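PDB 4E3X: delta-1-pyrroline-5-carboxylate dehydrogenase, mitochondrial from Mus musculus, which oxidises glutamate gamma-semialdehyde to L-glutamate with NAD(+), probably the irreversible second step that turns proline into glutamate in the mitochondrion. Local coordinates for residues F85-K90 with V425-E430; E142-T147 with I160-E165; Y476-A481 with R524-N529. One frame throughout, in Å; residues are numbered along the deposited sequence.

Interaction 1: residues F85-K90 with V425-E430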
ATOM      1  N   PHE B  85      26.461  27.862   5.918  1.00 10.06           N
ATOM      2  CA  PHE B  85      26.994  28.848   6.861  1.00 11.25           C
ATOM      3  C   PHE B  85      28.187  29.631   6.304  1.00 11.89           C
ATOM      4  O   PHE B  85      28.727  30.517   6.965  1.00 12.70           O
ATOM      5  CB  PHE B  85      27.359  28.170   8.186  1.00 11.15           C
ATOM      6  CG  PHE B  85      28.295  26.998   8.034  1.00  9.46           C
ATOM      7  CD1 PHE B  85      29.673  27.183   8.025  1.00  9.80           C
ATOM      8  CD2 PHE B  85      27.800  25.708   7.893  1.00 10.00           C
ATOM      9  CE1 PHE B  85      30.539  26.103   7.878  1.00  9.70           C
ATOM     10  CE2 PHE B  85      28.653  24.628   7.744  1.00  9.82           C
ATOM     11  CZ  PHE B  85      30.026  24.822   7.743  1.00  9.93           C
ATOM     12  N   ASN B  86      28.586  29.300   5.082  1.00 11.45           N
ATOM     13  CA  ASN B  86      29.672  29.994   4.396  1.00 12.88           C
ATOM     14  C   ASN B  86      29.476  29.765   2.915  1.00 12.55           C
ATOM     15  O   ASN B  86      30.150  28.923   2.316  1.00 12.38           O
ATOM     16  CB  ASN B  86      31.037  29.462   4.833  1.00 14.98           C
ATOM     17  CG  ASN B  86      32.193  30.191   4.159  1.00 17.78           C
ATOM     18  OD1 ASN B  86      32.020  31.272   3.601  1.00 20.00           O
ATOM     19  ND2 ASN B  86      33.378  29.592   4.204  1.00 19.19           N
ATOM     20  N   HIS B  87      28.527  30.490   2.331  1.00 12.17           N
ATOM     21  CA  HIS B  87      28.060  30.146   0.993  1.00 13.36           C
ATOM     22  C   HIS B  87      29.060  30.477  -0.111  1.00 13.19           C
ATOM     23  O   HIS B  87      28.850  30.108  -1.262  1.00 15.07           O
ATOM     24  CB  HIS B  87      26.659  30.705   0.698  1.00 14.51           C
ATOM     25  CG  HIS B  87      26.457  32.120   1.137  1.00 16.14           C
ATOM     26  ND1 HIS B  87      27.263  33.155   0.718  1.00 17.72           N
ATOM     27  CD2 HIS B  87      25.526  32.674   1.950  1.00 17.36           C
ATOM     28  CE1 HIS B  87      26.842  34.285   1.260  1.00 18.50           C
ATOM     29  NE2 HIS B  87      25.790  34.019   2.013  1.00 18.25           N
ATOM     30  N   ALA B  88      30.157  31.146   0.244  1.00 13.48           N
ATOM     31  CA  ALA B  88      31.270  31.310  -0.684  1.00 14.29           C
ATOM     32  C   ALA B  88      31.983  29.976  -0.934  1.00 14.73           C
ATOM     33  O   ALA B  88      32.702  29.829  -1.925  1.00 15.71           O
ATOM     34  CB  ALA B  88      32.253  32.350  -0.164  1.00 15.39           C
ATOM     35  N   HIS B  89      31.786  29.016  -0.032  1.00 13.56           N
ATOM     36  CA  HIS B  89      32.368  27.682  -0.173  1.00 12.09           C
ATOM     37  C   HIS B  89      31.460  26.804  -1.033  1.00 11.75           C
ATOM     38  O   HIS B  89      30.377  26.410  -0.612  1.00 11.86           O
ATOM     39  CB  HIS B  89      32.591  27.044   1.211  1.00 12.22           C
ATOM     40  CG  HIS B  89      33.251  25.695   1.174  1.00 11.04           C
ATOM     41  ND1 HIS B  89      33.323  24.882   2.287  1.00 10.80           N
ATOM     42  CD2 HIS B  89      33.876  25.022   0.175  1.00 11.57           C
ATOM     43  CE1 HIS B  89      33.958  23.765   1.974  1.00 11.34           C
ATOM     44  NE2 HIS B  89      34.297  23.823   0.697  1.00 11.69           N
ATOM     45  N   LYS B  90      31.906  26.507  -2.246  1.00 10.72           N
ATOM     46  CA  LYS B  90      31.219  25.542  -3.086  1.00 10.06           C
ATOM     47  C   LYS B  90      31.716  24.165  -2.684  1.00  8.74           C
ATOM     48  O   LYS B  90      32.855  23.807  -2.977  1.00 10.11           O
ATOM     49  CB  LYS B  90      31.526  25.813  -4.557  1.00 12.12           C
ATOM     50  CG  LYS B  90      30.962  27.132  -5.055  1.00 14.26           C
ATOM     51  CD  LYS B  90      31.515  27.488  -6.425  1.00 16.65           C
ATOM     52  CE  LYS B  90      30.813  28.697  -7.011  1.00 19.21           C
ATOM     53  NZ  LYS B  90      31.051  29.920  -6.202  1.00 20.91           N
ATOM     54  N   VAL B 425      27.199  36.213   4.939  1.00 18.24           N
ATOM     55  CA  VAL B 425      28.233  35.175   4.963  1.00 17.33           C
ATOM     56  C   VAL B 425      27.632  33.773   4.844  1.00 15.38           C
ATOM     57  O   VAL B 425      28.119  32.937   4.077  1.00 14.83           O
ATOM     58  CB  VAL B 425      29.082  35.265   6.246  1.00 18.37           C
ATOM     59  CG1 VAL B 425      30.086  34.124   6.306  1.00 19.00           C
ATOM     60  CG2 VAL B 425      29.794  36.614   6.317  1.00 19.77           C
ATOM     61  N   GLY B 426      26.587  33.524   5.629  1.00 14.23           N
ATOM     62  CA  GLY B 426      25.805  32.302   5.535  1.00 13.39           C
ATOM     63  C   GLY B 426      24.347  32.694   5.616  1.00 13.52           C
ATOM     64  O   GLY B 426      24.044  33.866   5.815  1.00 13.81           O
ATOM     65  N   TYR B 427      23.443  31.734   5.466  1.00 12.52           N
ATOM     66  CA  TYR B 427      22.012  32.030   5.527  1.00 11.95           C
ATOM     67  C   TYR B 427      21.521  32.021   6.974  1.00 11.43           C
ATOM     68  O   TYR B 427      20.741  31.165   7.379  1.00 11.48           O
ATOM     69  CB  TYR B 427      21.232  31.049   4.645  1.00 12.05           C
ATOM     70  CG  TYR B 427      21.715  31.093   3.209  1.00 12.23           C
ATOM     71  CD1 TYR B 427      21.528  32.230   2.432  1.00 13.39           C
ATOM     72  CD2 TYR B 427      22.387  30.013   2.640  1.00 12.09           C
ATOM     73  CE1 TYR B 427      21.978  32.295   1.125  1.00 14.22           C
ATOM     74  CE2 TYR B 427      22.837  30.066   1.327  1.00 13.51           C
ATOM     75  CZ  TYR B 427      22.627  31.207   0.576  1.00 14.56           C
ATOM     76  OH  TYR B 427      23.075  31.268  -0.725  1.00 15.66           O
ATOM     77  N   TYR B 428      21.985  32.996   7.751  1.00 12.38           N
ATOM     78  CA  TYR B 428      21.781  32.978   9.192  1.00 12.49           C
ATOM     79  C   TYR B 428      20.482  33.627   9.655  1.00 12.76           C
ATOM     80  O   TYR B 428      20.232  34.808   9.404  1.00 14.65           O
ATOM     81  CB  TYR B 428      22.961  33.645   9.891  1.00 13.59           C
ATOM     82  CG  TYR B 428      24.184  32.767  10.057  1.00 13.74           C
ATOM     83  CD1 TYR B 428      24.171  31.672  10.918  1.00 13.41           C
ATOM     84  CD2 TYR B 428      25.365  33.059   9.389  1.00 14.01           C
ATOM     85  CE1 TYR B 428      25.294  30.887  11.090  1.00 13.32           C
ATOM     86  CE2 TYR B 428      26.494  32.279   9.558  1.00 13.75           C
ATOM     87  CZ  TYR B 428      26.454  31.200  10.414  1.00 13.46           C
ATOM     88  OH  TYR B 428      27.580  30.433  10.590  1.00 14.69           O
ATOM     89  N   VAL B 429      19.676  32.844  10.366  1.00 12.07           N
ATOM     90  CA  VAL B 429      18.433  33.319  10.967  1.00 12.57           C
ATOM     91  C   VAL B 429      18.463  33.027  12.462  1.00 13.02           C
ATOM     92  O   VAL B 429      18.701  31.889  12.867  1.00 13.39           O
ATOM     93  CB  VAL B 429      17.214  32.598  10.350  1.00 12.75           C
ATOM     94  CG1 VAL B 429      15.910  33.132  10.940  1.00 13.33           C
ATOM     95  CG2 VAL B 429      17.226  32.745   8.833  1.00 13.37           C
ATOM     96  N   GLU B 430      18.236  34.051  13.284  1.00 13.22           N
ATOM     97  CA  GLU B 430      18.144  33.840  14.726  1.00 14.15           C
ATOM     98  C   GLU B 430      16.883  33.045  15.062  1.00 12.72           C
ATOM     99  O   GLU B 430      15.892  33.111  14.330  1.00 12.96           O
ATOM    100  CB  GLU B 430      18.118  35.180  15.466  1.00 16.92           C
ATOM    101  CG  GLU B 430      19.388  36.001  15.306  1.00 21.04           C
ATOM    102  CD  GLU B 430      20.631  35.258  15.766  1.00 25.41           C
ATOM    103  OE1 GLU B 430      21.657  35.322  15.053  1.00 27.92           O
ATOM    104  OE2 GLU B 430      20.590  34.620  16.840  1.00 26.44           O
TER
HETATM  105  O   HOH W   1      29.766  31.188   9.399  1.00 26.07           O
HETATM  106  O   HOH W   2      30.433  33.160   2.570  1.00 19.35           O

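Interaction 2: residues E142-T147 with I160-E165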
ATOM      1  N   GLU B 142      33.501  10.799   7.868  1.00  9.71           N
ATOM      2  CA  GLU B 142      33.264  11.344   6.535  1.00  9.64           C
ATOM      3  C   GLU B 142      31.811  11.756   6.313  1.00  9.37           C
ATOM      4  O   GLU B 142      31.536  12.882   5.884  1.00  9.50           O
ATOM      5  CB  GLU B 142      33.667  10.318   5.472  1.00 10.10           C
ATOM      6  CG  GLU B 142      33.351  10.774   4.052  1.00 10.24           C
ATOM      7  CD  GLU B 142      33.382   9.650   3.031  1.00 11.63           C
ATOM      8  OE1 GLU B 142      33.942   8.573   3.327  1.00 14.29           O
ATOM      9  OE2 GLU B 142      32.849   9.854   1.920  1.00 12.59           O
ATOM     10  N   VAL B 143      30.875  10.850   6.576  1.00  8.86           N
ATOM     11  CA  VAL B 143      29.472  11.179   6.299  1.00  8.15           C
ATOM     12  C   VAL B 143      28.946  12.258   7.248  1.00  7.52           C
ATOM     13  O   VAL B 143      28.130  13.091   6.853  1.00  8.59           O
ATOM     14  CB  VAL B 143      28.537   9.940   6.239  1.00  8.86           C
ATOM     15  CG1 VAL B 143      29.008   8.983   5.141  1.00 10.23           C
ATOM     16  CG2 VAL B 143      28.435   9.241   7.586  1.00  9.42           C
ATOM     17  N   LEU B 144      29.417  12.242   8.491  1.00  8.32           N
ATOM     18  CA  LEU B 144      29.057  13.309   9.416  1.00  8.65           C
ATOM     19  C   LEU B 144      29.563  14.660   8.908  1.00  7.74           C
ATOM     20  O   LEU B 144      28.811  15.633   8.853  1.00  8.74           O
ATOM     21  CB  LEU B 144      29.611  13.022  10.814  1.00 10.03           C
ATOM     22  CG  LEU B 144      28.686  12.284  11.786  1.00 14.03           C
ATOM     23  CD1 LEU B 144      28.085  11.032  11.191  1.00 16.22           C
ATOM     24  CD2 LEU B 144      29.454  11.961  13.056  1.00 14.72           C
ATOM     25  N   ALA B 145      30.844  14.717   8.552  1.00  7.60           N
ATOM     26  CA  ALA B 145      31.462  15.969   8.142  1.00  8.54           C
ATOM     27  C   ALA B 145      30.795  16.523   6.891  1.00  8.14           C
ATOM     28  O   ALA B 145      30.572  17.735   6.779  1.00  8.42           O
ATOM     29  CB  ALA B 145      32.959  15.779   7.916  1.00  9.56           C
ATOM     30  N   LYS B 146      30.462  15.634   5.956  1.00  8.20           N
ATOM     31  CA  LYS B 146      29.850  16.070   4.708  1.00  7.72           C
ATOM     32  C   LYS B 146      28.435  16.596   4.939  1.00  7.86           C
ATOM     33  O   LYS B 146      27.989  17.504   4.248  1.00  8.16           O
ATOM     34  CB  LYS B 146      29.864  14.937   3.682  1.00  7.81           C
ATOM     35  CG  LYS B 146      31.270  14.661   3.173  1.00  8.04           C
ATOM     36  CD  LYS B 146      31.344  13.517   2.173  1.00  8.11           C
ATOM     37  CE  LYS B 146      32.755  13.394   1.636  1.00  9.22           C
ATOM     38  NZ  LYS B 146      32.901  12.259   0.680  1.00  9.99           N
ATOM     39  N   THR B 147      27.741  16.026   5.915  1.00  7.36           N
ATOM     40  CA  THR B 147      26.411  16.491   6.278  1.00  7.36           C
ATOM     41  C   THR B 147      26.500  17.835   7.025  1.00  8.31           C
ATOM     42  O   THR B 147      25.691  18.744   6.812  1.00  9.03           O
ATOM     43  CB  THR B 147      25.684  15.415   7.113  1.00  7.71           C
ATOM     44  OG1 THR B 147      25.572  14.209   6.337  1.00  8.04           O
ATOM     45  CG2 THR B 147      24.293  15.869   7.514  1.00  9.65           C
ATOM     46  N   ILE B 160      22.952  11.914  14.626  1.00  9.75           N
ATOM     47  CA  ILE B 160      21.689  11.188  14.697  1.00 10.69           C
ATOM     48  C   ILE B 160      21.108  10.862  13.327  1.00  9.84           C
ATOM     49  O   ILE B 160      20.264   9.978  13.218  1.00 10.50           O
ATOM     50  CB  ILE B 160      20.629  11.896  15.570  1.00 13.86           C
ATOM     51  CG1 ILE B 160      20.144  13.194  14.923  1.00 13.68           C
ATOM     52  CG2 ILE B 160      21.163  12.124  16.980  1.00 14.76           C
ATOM     53  CD1 ILE B 160      19.080  13.918  15.740  1.00 15.26           C
ATOM     54  N   ASP B 161      21.588  11.561  12.298  1.00  9.07           N
ATOM     55  CA  ASP B 161      21.078  11.443  10.936  1.00  7.91           C
ATOM     56  C   ASP B 161      21.975  10.553  10.065  1.00  7.61           C
ATOM     57  O   ASP B 161      21.634   9.399   9.780  1.00  8.57           O
ATOM     58  CB  ASP B 161      20.947  12.858  10.338  1.00  8.34           C
ATOM     59  CG  ASP B 161      20.684  12.866   8.832  1.00  8.32           C
ATOM     60  OD1 ASP B 161      20.250  11.835   8.284  1.00  9.15           O
ATOM     61  OD2 ASP B 161      20.914  13.926   8.199  1.00  8.02           O
ATOM     62  N   ALA B 162      23.112  11.097   9.631  1.00  8.78           N
ATOM     63  CA  ALA B 162      23.973  10.419   8.657  1.00 10.04           C
ATOM     64  C   ALA B 162      24.591   9.149   9.205  1.00  9.75           C
ATOM     65  O   ALA B 162      24.919   8.233   8.451  1.00 10.45           O
ATOM     66  CB  ALA B 162      25.058  11.358   8.159  1.00 10.39           C
ATOM     67  N   ALA B 163      24.778   9.101  10.517  1.00  9.02           N
ATOM     68  CA  ALA B 163      25.219   7.869  11.138  1.00 10.42           C
ATOM     69  C   ALA B 163      24.012   7.079  11.641  1.00  9.78           C
ATOM     70  O   ALA B 163      23.543   6.182  10.959  1.00 10.57           O
ATOM     71  CB  ALA B 163      26.219   8.141  12.257  1.00 10.92           C
ATOM     72  N   ALA B 164      23.485   7.433  12.808  1.00 10.03           N
ATOM     73  CA  ALA B 164      22.528   6.564  13.487  1.00  9.64           C
ATOM     74  C   ALA B 164      21.294   6.197  12.671  1.00  8.08           C
ATOM     75  O   ALA B 164      21.010   5.021  12.503  1.00  8.82           O
ATOM     76  CB  ALA B 164      22.116   7.148  14.817  1.00 11.24           C
ATOM     77  N   GLU B 165      20.564   7.179  12.153  1.00  8.29           N
ATOM     78  CA  GLU B 165      19.330   6.852  11.449  1.00  9.01           C
ATOM     79  C   GLU B 165      19.586   6.057  10.173  1.00  7.51           C
ATOM     80  O   GLU B 165      18.874   5.100   9.890  1.00  7.91           O
ATOM     81  CB  GLU B 165      18.514   8.104  11.134  1.00 10.74           C
ATOM     82  CG  GLU B 165      17.117   7.765  10.650  1.00 14.37           C
ATOM     83  CD  GLU B 165      16.220   8.978  10.556  1.00 19.59           C
ATOM     84  OE1 GLU B 165      16.729  10.070  10.229  1.00 22.84           O
ATOM     85  OE2 GLU B 165      15.006   8.842  10.818  1.00 21.57           O
TER

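Interaction 3: residues Y476-A481 with R524-N529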
ATOM      1  N   TYR B 476      -2.365  19.330   8.249  1.00  8.11           N
ATOM      2  CA  TYR B 476      -1.336  18.307   8.444  1.00  8.40           C
ATOM      3  C   TYR B 476      -1.609  17.315   9.571  1.00  8.33           C
ATOM      4  O   TYR B 476      -2.463  17.546  10.430  1.00 10.16           O
ATOM      5  CB  TYR B 476       0.010  18.990   8.678  1.00  8.73           C
ATOM      6  CG  TYR B 476       0.518  19.805   7.506  1.00  9.59           C
ATOM      7  CD1 TYR B 476       1.096  19.181   6.399  1.00 11.04           C
ATOM      8  CD2 TYR B 476       0.459  21.198   7.519  1.00 10.32           C
ATOM      9  CE1 TYR B 476       1.588  19.911   5.340  1.00 11.57           C
ATOM     10  CE2 TYR B 476       0.959  21.946   6.456  1.00 12.25           C
ATOM     11  CZ  TYR B 476       1.523  21.289   5.373  1.00 12.89           C
ATOM     12  OH  TYR B 476       2.023  21.998   4.305  1.00 14.20           O
ATOM     13  N   GLY B 477      -0.878  16.204   9.568  1.00  7.75           N
ATOM     14  CA  GLY B 477      -1.084  15.187  10.582  1.00  7.85           C
ATOM     15  C   GLY B 477       0.171  14.429  10.957  1.00  7.48           C
ATOM     16  O   GLY B 477       0.117  13.214  11.175  1.00  7.65           O
ATOM     17  N   LEU B 478       1.293  15.136  11.058  1.00  7.67           N
ATOM     18  CA  LEU B 478       2.583  14.458  11.172  1.00  7.94           C
ATOM     19  C   LEU B 478       2.992  14.203  12.621  1.00  7.19           C
ATOM     20  O   LEU B 478       2.833  13.084  13.106  1.00  7.52           O
ATOM     21  CB  LEU B 478       3.664  15.185  10.366  1.00  8.54           C
ATOM     22  CG  LEU B 478       4.945  14.389  10.101  1.00 10.10           C
ATOM     23  CD1 LEU B 478       4.651  12.929   9.777  1.00 11.63           C
ATOM     24  CD2 LEU B 478       5.745  15.024   8.979  1.00 10.65           C
ATOM     25  N   THR B 479       3.507  15.211  13.321  1.00  7.77           N
ATOM     26  CA  THR B 479       3.899  14.977  14.708  1.00  7.37           C
ATOM     27  C   THR B 479       3.232  15.924  15.694  1.00  6.87           C
ATOM     28  O   THR B 479       2.721  16.982  15.335  1.00  8.37           O
ATOM     29  CB  THR B 479       5.424  15.066  14.929  1.00  8.75           C
ATOM     30  OG1 THR B 479       5.827  16.438  14.873  1.00  8.27           O
ATOM     31  CG2 THR B 479       6.200  14.246  13.898  1.00  9.12           C
ATOM     32  N   GLY B 480       3.255  15.527  16.957  1.00  6.79           N
ATOM     33  CA  GLY B 480       2.700  16.367  17.996  1.00  7.93           C
ATOM     34  C   GLY B 480       2.966  15.791  19.365  1.00  8.14           C
ATOM     35  O   GLY B 480       3.164  14.585  19.516  1.00  9.12           O
ATOM     36  N   ALA B 481       2.957  16.660  20.366  1.00  8.34           N
ATOM     37  CA  ALA B 481       3.227  16.250  21.729  1.00  8.21           C
ATOM     38  C   ALA B 481       2.197  16.844  22.659  1.00  9.05           C
ATOM     39  O   ALA B 481       1.704  17.954  22.431  1.00 10.00           O
ATOM     40  CB  ALA B 481       4.605  16.703  22.158  1.00  9.97           C
ATOM     41  N   ARG B 524      -3.414  12.826   6.710  1.00  8.18           N
ATOM     42  CA  ARG B 524      -3.883  14.140   6.267  1.00  8.44           C
ATOM     43  C   ARG B 524      -2.969  14.619   5.132  1.00  8.36           C
ATOM     44  O   ARG B 524      -2.646  13.822   4.250  1.00  9.40           O
ATOM     45  CB  ARG B 524      -4.039  15.124   7.434  1.00  8.79           C
ATOM     46  CG  ARG B 524      -5.125  14.622   8.398  1.00  8.72           C
ATOM     47  CD  ARG B 524      -5.360  15.533   9.582  1.00  8.76           C
ATOM     48  NE  ARG B 524      -6.476  15.025  10.377  1.00  9.53           N
ATOM     49  CZ  ARG B 524      -6.818  15.496  11.570  1.00  9.20           C
ATOM     50  NH1 ARG B 524      -7.840  14.963  12.224  1.00 10.09           N
ATOM     51  NH2 ARG B 524      -6.136  16.501  12.109  1.00  9.89           N
ATOM     52  N   ALA B 525      -2.552  15.882   5.124  1.00  8.26           N
ATOM     53  CA  ALA B 525      -1.699  16.355   4.029  1.00  8.75           C
ATOM     54  C   ALA B 525      -0.244  15.888   4.149  1.00  8.41           C
ATOM     55  O   ALA B 525       0.557  16.134   3.251  1.00  9.61           O
ATOM     56  CB  ALA B 525      -1.762  17.882   3.901  1.00 10.17           C
ATOM     57  N   SER B 526       0.092  15.211   5.245  1.00  7.64           N
ATOM     58  CA  SER B 526       1.485  14.828   5.521  1.00  6.96           C
ATOM     59  C   SER B 526       1.993  13.635   4.714  1.00  8.31           C
ATOM     60  O   SER B 526       3.184  13.312   4.762  1.00 10.20           O
ATOM     61  CB  SER B 526       1.706  14.575   7.014  1.00  7.50           C
ATOM     62  OG  SER B 526       1.433  15.751   7.757  1.00  8.83           O
ATOM     63  N   GLY B 527       1.111  12.983   3.964  1.00  8.06           N
ATOM     64  CA  GLY B 527       1.551  11.953   3.039  1.00  8.21           C
ATOM     65  C   GLY B 527       0.757  10.665   3.108  1.00  7.02           C
ATOM     66  O   GLY B 527      -0.366  10.629   3.612  1.00  8.57           O
ATOM     67  N   THR B 528       1.358   9.606   2.581  1.00  7.41           N
ATOM     68  CA  THR B 528       0.694   8.309   2.442  1.00  7.39           C
ATOM     69  C   THR B 528       0.886   7.422   3.670  1.00  7.74           C
ATOM     70  O   THR B 528       0.293   6.349   3.761  1.00  9.34           O
ATOM     71  CB  THR B 528       1.191   7.568   1.182  1.00  7.37           C
ATOM     72  OG1 THR B 528       2.623   7.578   1.153  1.00  7.21           O
ATOM     73  CG2 THR B 528       0.694   8.266  -0.062  1.00  7.69           C
ATOM     74  N   ASN B 529       1.719   7.878   4.602  1.00  7.41           N
ATOM     75  CA  ASN B 529       1.952   7.217   5.886  1.00  7.70           C
ATOM     76  C   ASN B 529       2.353   5.745   5.800  1.00  8.07           C
ATOM     77  O   ASN B 529       1.709   4.877   6.400  1.00  9.40           O
ATOM     78  CB  ASN B 529       0.769   7.392   6.845  1.00  8.49           C
ATOM     79  CG  ASN B 529       1.139   7.037   8.263  1.00  8.63           C
ATOM     80  OD1 ASN B 529       2.325   7.025   8.617  1.00 10.18           O
ATOM     81  ND2 ASN B 529       0.141   6.742   9.087  1.00 10.46           N
TER
HETATM   82  O   HOH W   3      -4.830  18.709  10.869  1.00 10.48           O

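Interaction 1: residues F85-K90 with V425-E430
A type I beta turn from N86 to H89, at the corner that leads into the strand through K90, meets the loop that leads into strand 428-436 of the aldehyde dehydrogenase fold, and the carbonyl of V425 is their common point. The backbone N of H87 donates to V425 O at 3.0 Å with an N-H...O angle of 156°, and the CA-H of N86 makes a weaker approach to the same oxygen. That oxygen also lies over the centre of the H87 imidazole, 3.2 Å above its plane. CG of H87 stands between backbone N and carbonyl carbon (chi1 44°), which sets the ring against V425 O; its NE2 is bonded to the carbonyl of E423. From there CD2 of H87 reaches a face of the Y427 ring, 3.5 Å from CZ, with the two ring planes inclined at 44°. G426, having no CB, lets its CA come 3.9 Å from the CA of F85. Y428 OH lies 3.3 Å from F85 CB, and a water bridges the same pair, from F85 O to that hydroxyl; a second water ties N86 OD1 and A88 N to V425 O. V425 is exposed, whereas the buried F85 rests on D379, P380 and S389; H87 touches L82 of strand 78-83, and Y427 packs on A394 and F397 of helix 394-409.

Interaction 2: residues E142-T147 with I160-E165
V143, L144 and T147 meet D161, A162 and A163 where two helices, 140-151 and 155-180, pack as a nearly antiparallel helical hairpin in the aldehyde dehydrogenase fold. The axes of the two short segments come within 8.7 Å at an angle of 156°, a spacing favoured by alanine on the second helix. A162 carries the centre: its methyl enters between V143 and T147, with CB 3.4 Å from T147 OG1. The CG2 branch of V143 does the touching on its side, 4.0 Å from A162 CB. L144 starts off to one side, but an unusual chi1 of -93°, away from the staggered values, swings its CD1 across to the methyl of A163 at 3.6 Å. The small methyls of A162 and A163 let the helices approach closely, and the branches of V143 and L144 lie against them.

T147 divides its two branches. With OG1 opposite the carbonyl carbon (chi1 -60°), the hydroxyl folds back and donates to V143 O, and it is also hydrogen-bonded to T213 OG1; CG2, opposite the backbone N, faces D161. This methyl only touches D161 OD2; the carboxylate's polar partners lie outside the two segments. D161 OD1 accepts from the backbone N of A214, and OD2 meets the N of T213 and the ammonium of K153, so the carboxylate is gripped at the start of helix 213-225, with its side chain about 7 Å from that of N211, which by similarity stabilises the transition state. A162 O, by contrast, is buried without a polar partner within the pi-type turn 160-165, where E165 N bonds to I160 O. V143 O receives two donors from T147: its backbone N at 3.1 Å and its OG1 at 2.8 Å, from opposite faces of the carbonyl plane.

Interaction 3: residues Y476-A481 with R524-N529
S526 and G477 form the tight part of the contact: the backbone N of G477 donates to S526 OG at 3.0 Å, nearly straight at 169°. With chi1 near -61°, OG lies beside its own backbone N and points at strand 476-483. It also bonds to G316 O, so a serine hydroxyl, which can donate and accept, suits this buried spot. Around it, L478 CB comes within 3.5 Å of OG, and OG lies near the plane of the Y476 ring at its edge, 3.7 Å from CD1. A525 CB, which also touches a bound proline, adds a lighter apolar touch, 4.0 Å from Y476 CD1. G477, with no side chain, lets R524 CB lie 4.0 Å from its backbone N.

The other flank is looser and wetter. R524 runs extended past Y476, with CD 3.6 Å from Y476 O, and a water bridges that oxygen to R524 NH2. Its guanidinium is held chiefly by E201 of the second subunit and by D471, and R524 O is hydrogen-bonded to T307 OG1 of the second subunit. The type I turn R524-G527 therefore joins the catalytic domain's sheet to the dimer interface. L478 touches the nucleophile C348, placing this contact beside the active site of the aldehyde dehydrogenase fold.

Interaction 2 is wholly buried and interaction 3 largely so, whereas interaction 1 lies toward the periphery, its centre about 24 Å from that of the chain, with one exposed residue. Interactions 1 and 3 reach the same mixed sheet, through strands 428-436 and 476-483, yet their nearest atoms are about 19 Å apart; interaction 2 is purely helical and is nested in the loop closed by interaction 1. The chemistry follows place: interaction 1 depends on a carbonyl, aromatic rings and waters, interaction 2 on the branches of V143 and L144 against alanine methyls without any hydrogen bond between its segments, and interaction 3 on one serine bond beside an arginine that reaches the second subunit.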